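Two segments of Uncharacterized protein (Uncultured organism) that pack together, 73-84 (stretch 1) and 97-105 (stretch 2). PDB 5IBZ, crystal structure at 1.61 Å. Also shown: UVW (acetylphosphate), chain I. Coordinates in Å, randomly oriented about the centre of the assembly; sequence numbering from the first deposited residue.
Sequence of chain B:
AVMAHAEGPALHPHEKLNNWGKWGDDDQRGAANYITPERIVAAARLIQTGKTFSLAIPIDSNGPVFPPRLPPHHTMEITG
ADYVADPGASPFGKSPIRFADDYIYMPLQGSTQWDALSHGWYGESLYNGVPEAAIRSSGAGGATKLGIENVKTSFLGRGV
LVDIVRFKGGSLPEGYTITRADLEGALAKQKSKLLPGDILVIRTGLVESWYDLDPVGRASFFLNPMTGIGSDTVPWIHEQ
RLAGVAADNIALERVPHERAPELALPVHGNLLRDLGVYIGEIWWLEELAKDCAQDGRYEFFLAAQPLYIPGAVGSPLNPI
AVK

Stretch 1, residues 73-84: HHTMEITGADYV
Stretch 2 (97-105) IRFADDYIY

The shortest hydrogen bond across the stretches joins the side chains of His74 and Asp102. His74 NE2 donates to Asp102 OD2 at 2.6 Å, nearly straight (166°), with the carboxylate at the edge of the imidazole ring. His74 is t (chi2 -129°); Asp102 is p (chi2 -1°).

Both side chains lie on the same face of the sheet, two residues apart in register. The strands holding His73 to Met76 and Asp101 to Tyr105 run antiparallel, 157° between directions, 4.6 Å apart at closest approach. Phi runs from -93° (Met76) to -151° (Asp102) and psi from 115° (His73) to 174° (Asp102). His73 pairs with Tyr105: His73 N to Tyr105 O is 2.8 Å and Tyr105 N to His73 O is 3.0 Å. Thr75 pairs with Tyr103: Thr75 N to Tyr103 O is 3.1 Å and Tyr103 N to Thr75 O is 2.8 Å. Between them, His74 and Ile104 form a non-hydrogen-bonded pair, as do Met76 and Asp102 further on.

At Glu77 (phi/psi -95/-35) the chain turns a corner, and a bulge shifts the register by one. Asp101 O accepts from Glu77 N at 2.8 Å and weakly from Ile78 N at 3.4 Å. Asp101 N returns a bond to Ile78 O at 3.1 Å.

Thr79 then caps the helix that follows: Thr79 OG1 accepts from Asp82 N at 3.2 Å. In return, Asp82 OD2 accepts from Thr79 N at 2.8 Å.

From this helix, Tyr83 (m, chi2 -89°) reaches the strand segment holding Arg98 and Phe99. Its OH accepts from Phe99 N at 3.0 Å. Arg98 CB lies over the ring face, 3.8 Å from the Tyr83 ring centroid, in a CH-pi contact. The Arg98 chain is extended (m, t, t).

Van der Waals contacts complete the packing. Selenomethionine Met76 (m, m, m) places CE 4.0 Å from Ala100 CB, an apolar pair, and SE 3.7 Å from Asp102 CB. At the corner, Glu77 CB meets the Tyr103 ring edge, 4.0 Å from Tyr103 CE1. Ile78 and Asp101 share the face that carries Tyr103; Ile78 CG2 lies 3.9 Å from Asp101 CB.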

# COMPACT_ATOMS: atom_id res chain seq x y z
N HIS B 73 -6.10 4.09 3.70
CA HIS B 73 -5.33 3.77 4.89
C HIS B 73 -4.09 4.63 4.98
O HIS B 73 -3.17 4.51 4.15
CB HIS B 73 -4.94 2.32 4.91
CG HIS B 73 -4.44 1.88 6.24
ND1 HIS B 73 -3.16 1.38 6.44
CD2 HIS B 73 -5.04 1.88 7.45
CE1 HIS B 73 -3.01 1.11 7.72
NE2 HIS B 73 -4.13 1.40 8.36
N HIS B 74 -4.06 5.47 6.01
CA HIS B 74 -2.99 6.45 6.27
C HIS B 74 -2.03 5.87 7.30
O HIS B 74 -2.46 5.33 8.33
CB HIS B 74 -3.63 7.76 6.76
CG HIS B 74 -2.67 8.81 7.22
ND1 HIS B 74 -2.80 9.45 8.44
CD2 HIS B 74 -1.64 9.43 6.59
CE1 HIS B 74 -1.85 10.37 8.55
NE2 HIS B 74 -1.13 10.37 7.45
N THR B 75 -0.73 5.91 7.01
CA THR B 75 0.27 5.52 8.01
C THR B 75 1.39 6.53 8.02
O THR B 75 1.68 7.18 7.02
CB THR B 75 0.88 4.10 7.76
OG1 THR B 75 1.44 4.03 6.44
CG2 THR B 75 -0.17 2.99 7.91
N MSE B 76 2.02 6.65 9.18
CA MSE B 76 3.18 7.52 9.32
C MSE B 76 4.47 6.75 9.09
O MSE B 76 4.59 5.56 9.42
CB MSE B 76 3.21 8.18 10.71
CG MSE B 76 1.93 8.85 11.17
SE MSE B 76 1.47 10.55 10.35
CE MSE B 76 2.87 11.62 11.10
N GLU B 77 5.47 7.44 8.54
CA GLU B 77 6.81 6.92 8.40
C GLU B 77 7.70 7.39 9.58
O GLU B 77 8.57 6.66 10.05
CB GLU B 77 7.40 7.38 7.06
CG GLU B 77 8.82 6.97 6.82
CD GLU B 77 8.99 5.49 6.60
OE1 GLU B 77 7.98 4.81 6.36
OE2 GLU B 77 10.13 5.01 6.68
N ILE B 78 7.47 8.61 10.05
CA ILE B 78 8.16 9.15 11.22
C ILE B 78 7.24 10.22 11.81
O ILE B 78 6.48 10.85 11.08
CB ILE B 78 9.57 9.69 10.86
CG1 ILE B 78 10.27 10.22 12.11
CG2 ILE B 78 9.50 10.73 9.81
CD1 ILE B 78 11.61 9.61 12.33
N THR B 79 7.26 10.34 13.13
CA THR B 79 6.29 11.14 13.87
C THR B 79 6.95 11.97 14.96
O THR B 79 8.09 11.73 15.31
CB THR B 79 5.25 10.27 14.61
OG1 THR B 79 5.90 9.67 15.73
CG2 THR B 79 4.66 9.22 13.72
N GLY B 80 6.21 12.91 15.52
CA GLY B 80 6.72 13.64 16.67
C GLY B 80 7.03 12.73 17.85
O GLY B 80 7.99 12.96 18.59
N ALA B 81 6.21 11.70 18.02
CA ALA B 81 6.36 10.78 19.14
C ALA B 81 7.74 10.12 19.11
O ALA B 81 8.30 9.79 20.14
CB ALA B 81 5.28 9.73 19.11
N ASP B 82 8.27 9.93 17.91
CA ASP B 82 9.60 9.32 17.78
C ASP B 82 10.69 10.13 18.45
O ASP B 82 11.65 9.58 18.97
CB ASP B 82 9.93 9.14 16.31
CG ASP B 82 9.13 8.03 15.68
OD1 ASP B 82 9.18 6.91 16.20
OD2 ASP B 82 8.42 8.28 14.69
N TYR B 83 10.53 11.45 18.45
CA TYR B 83 11.53 12.35 19.03
C TYR B 83 11.34 12.46 20.53
O TYR B 83 12.27 12.79 21.27
CB TYR B 83 11.46 13.74 18.37
CG TYR B 83 11.73 13.70 16.88
CD1 TYR B 83 13.03 13.83 16.38
CD2 TYR B 83 10.70 13.55 15.97
CE1 TYR B 83 13.28 13.79 15.01
CE2 TYR B 83 10.94 13.51 14.61
CZ TYR B 83 12.22 13.63 14.13
OH TYR B 83 12.41 13.59 12.77
N VAL B 84 10.13 12.20 20.99
CA VAL B 84 9.89 12.08 22.42
C VAL B 84 10.59 10.83 22.92
O VAL B 84 11.22 10.84 23.95
CB VAL B 84 8.41 12.01 22.76
CG1 VAL B 84 8.22 11.96 24.27
CG2 VAL B 84 7.63 13.17 22.15
N ILE B 97 16.49 20.18 12.70
CA ILE B 97 15.12 20.12 12.23
C ILE B 97 14.59 18.70 12.43
O ILE B 97 15.29 17.71 12.22
CB ILE B 97 15.00 20.55 10.75
CG1 ILE B 97 15.50 22.00 10.59
CG2 ILE B 97 13.57 20.46 10.26
CD1 ILE B 97 14.80 23.01 11.50
N ARG B 98 13.36 18.65 12.90
CA ARG B 98 12.67 17.40 13.17
C ARG B 98 11.55 17.34 12.15
O ARG B 98 10.99 18.38 11.79
CB ARG B 98 12.15 17.38 14.60
CG ARG B 98 13.29 17.48 15.62
CD ARG B 98 12.84 17.43 17.06
NE ARG B 98 14.01 17.37 17.94
CZ ARG B 98 13.97 17.15 19.25
NH1 ARG B 98 12.81 16.95 19.87
NH2 ARG B 98 15.09 17.12 19.96
N PHE B 99 11.26 16.15 11.65
CA PHE B 99 10.29 15.95 10.58
C PHE B 99 9.29 14.86 10.93
O PHE B 99 9.60 13.91 11.66
CB PHE B 99 11.00 15.54 9.27
CG PHE B 99 11.66 16.67 8.55
CD1 PHE B 99 10.90 17.63 7.89
CD2 PHE B 99 13.04 16.76 8.50
CE1 PHE B 99 11.51 18.67 7.21
CE2 PHE B 99 13.66 17.80 7.83
CZ PHE B 99 12.90 18.76 7.18
N ALA B 100 8.09 15.00 10.38
CA ALA B 100 7.12 13.90 10.34
C ALA B 100 6.76 13.70 8.87
O ALA B 100 6.57 14.67 8.14
CB ALA B 100 5.87 14.22 11.15
N ASP B 101 6.64 12.43 8.46
CA ASP B 101 6.38 12.03 7.07
C ASP B 101 5.29 10.97 7.09
O ASP B 101 5.21 10.20 8.06
CB ASP B 101 7.62 11.39 6.41
CG ASP B 101 8.50 12.36 5.64
OD1 ASP B 101 8.30 13.58 5.71
OD2 ASP B 101 9.44 11.87 4.97
N ASP B 102 4.51 10.87 6.02
CA ASP B 102 3.46 9.85 6.00
C ASP B 102 3.13 9.35 4.58
O ASP B 102 3.69 9.83 3.57
CB ASP B 102 2.20 10.36 6.73
CG ASP B 102 1.71 11.74 6.26
OD1 ASP B 102 2.31 12.37 5.36
OD2 ASP B 102 0.67 12.19 6.80
N TYR B 103 2.26 8.33 4.55
CA TYR B 103 1.93 7.54 3.37
C TYR B 103 0.43 7.28 3.32
O TYR B 103 -0.26 7.31 4.34
CB TYR B 103 2.67 6.18 3.40
CG TYR B 103 4.08 6.24 2.89
CD1 TYR B 103 5.11 6.78 3.67
CD2 TYR B 103 4.40 5.77 1.62
CE1 TYR B 103 6.39 6.86 3.20
CE2 TYR B 103 5.69 5.83 1.15
CZ TYR B 103 6.68 6.38 1.93
OH TYR B 103 7.96 6.43 1.44
N ILE B 104 -0.07 6.98 2.13
CA ILE B 104 -1.44 6.54 1.99
C ILE B 104 -1.51 5.38 0.99
O ILE B 104 -0.76 5.36 -0.01
CB ILE B 104 -2.37 7.68 1.54
CG1 ILE B 104 -3.84 7.28 1.63
CG2 ILE B 104 -2.04 8.12 0.12
CD1 ILE B 104 -4.52 7.81 2.86
N TYR B 105 -2.36 4.40 1.30
CA TYR B 105 -2.78 3.37 0.36
C TYR B 105 -4.27 3.56 0.18
O TYR B 105 -5.01 3.48 1.14
CB TYR B 105 -2.52 1.95 0.87
CG TYR B 105 -2.79 0.87 -0.16
CD1 TYR B 105 -2.04 0.78 -1.31
CD2 TYR B 105 -3.81 -0.05 0.02
CE1 TYR B 105 -2.28 -0.22 -2.26
CE2 TYR B 105 -4.05 -1.04 -0.92
CZ TYR B 105 -3.28 -1.13 -2.04
OH TYR B 105 -3.51 -2.12 -2.99
C1 UVW I . 13.52 17.14 3.41
O1 UVW I . 13.42 17.20 4.59
C1M UVW I . 14.45 16.11 2.77
O2 UVW I . 12.79 18.01 2.59
P UVW I . 11.16 18.19 2.72
O1P UVW I . 10.59 17.45 3.88
O2P UVW I . 10.56 17.62 1.45
O3P UVW I . 10.92 19.69 2.73
O HOH W 1 12.70 15.05 22.74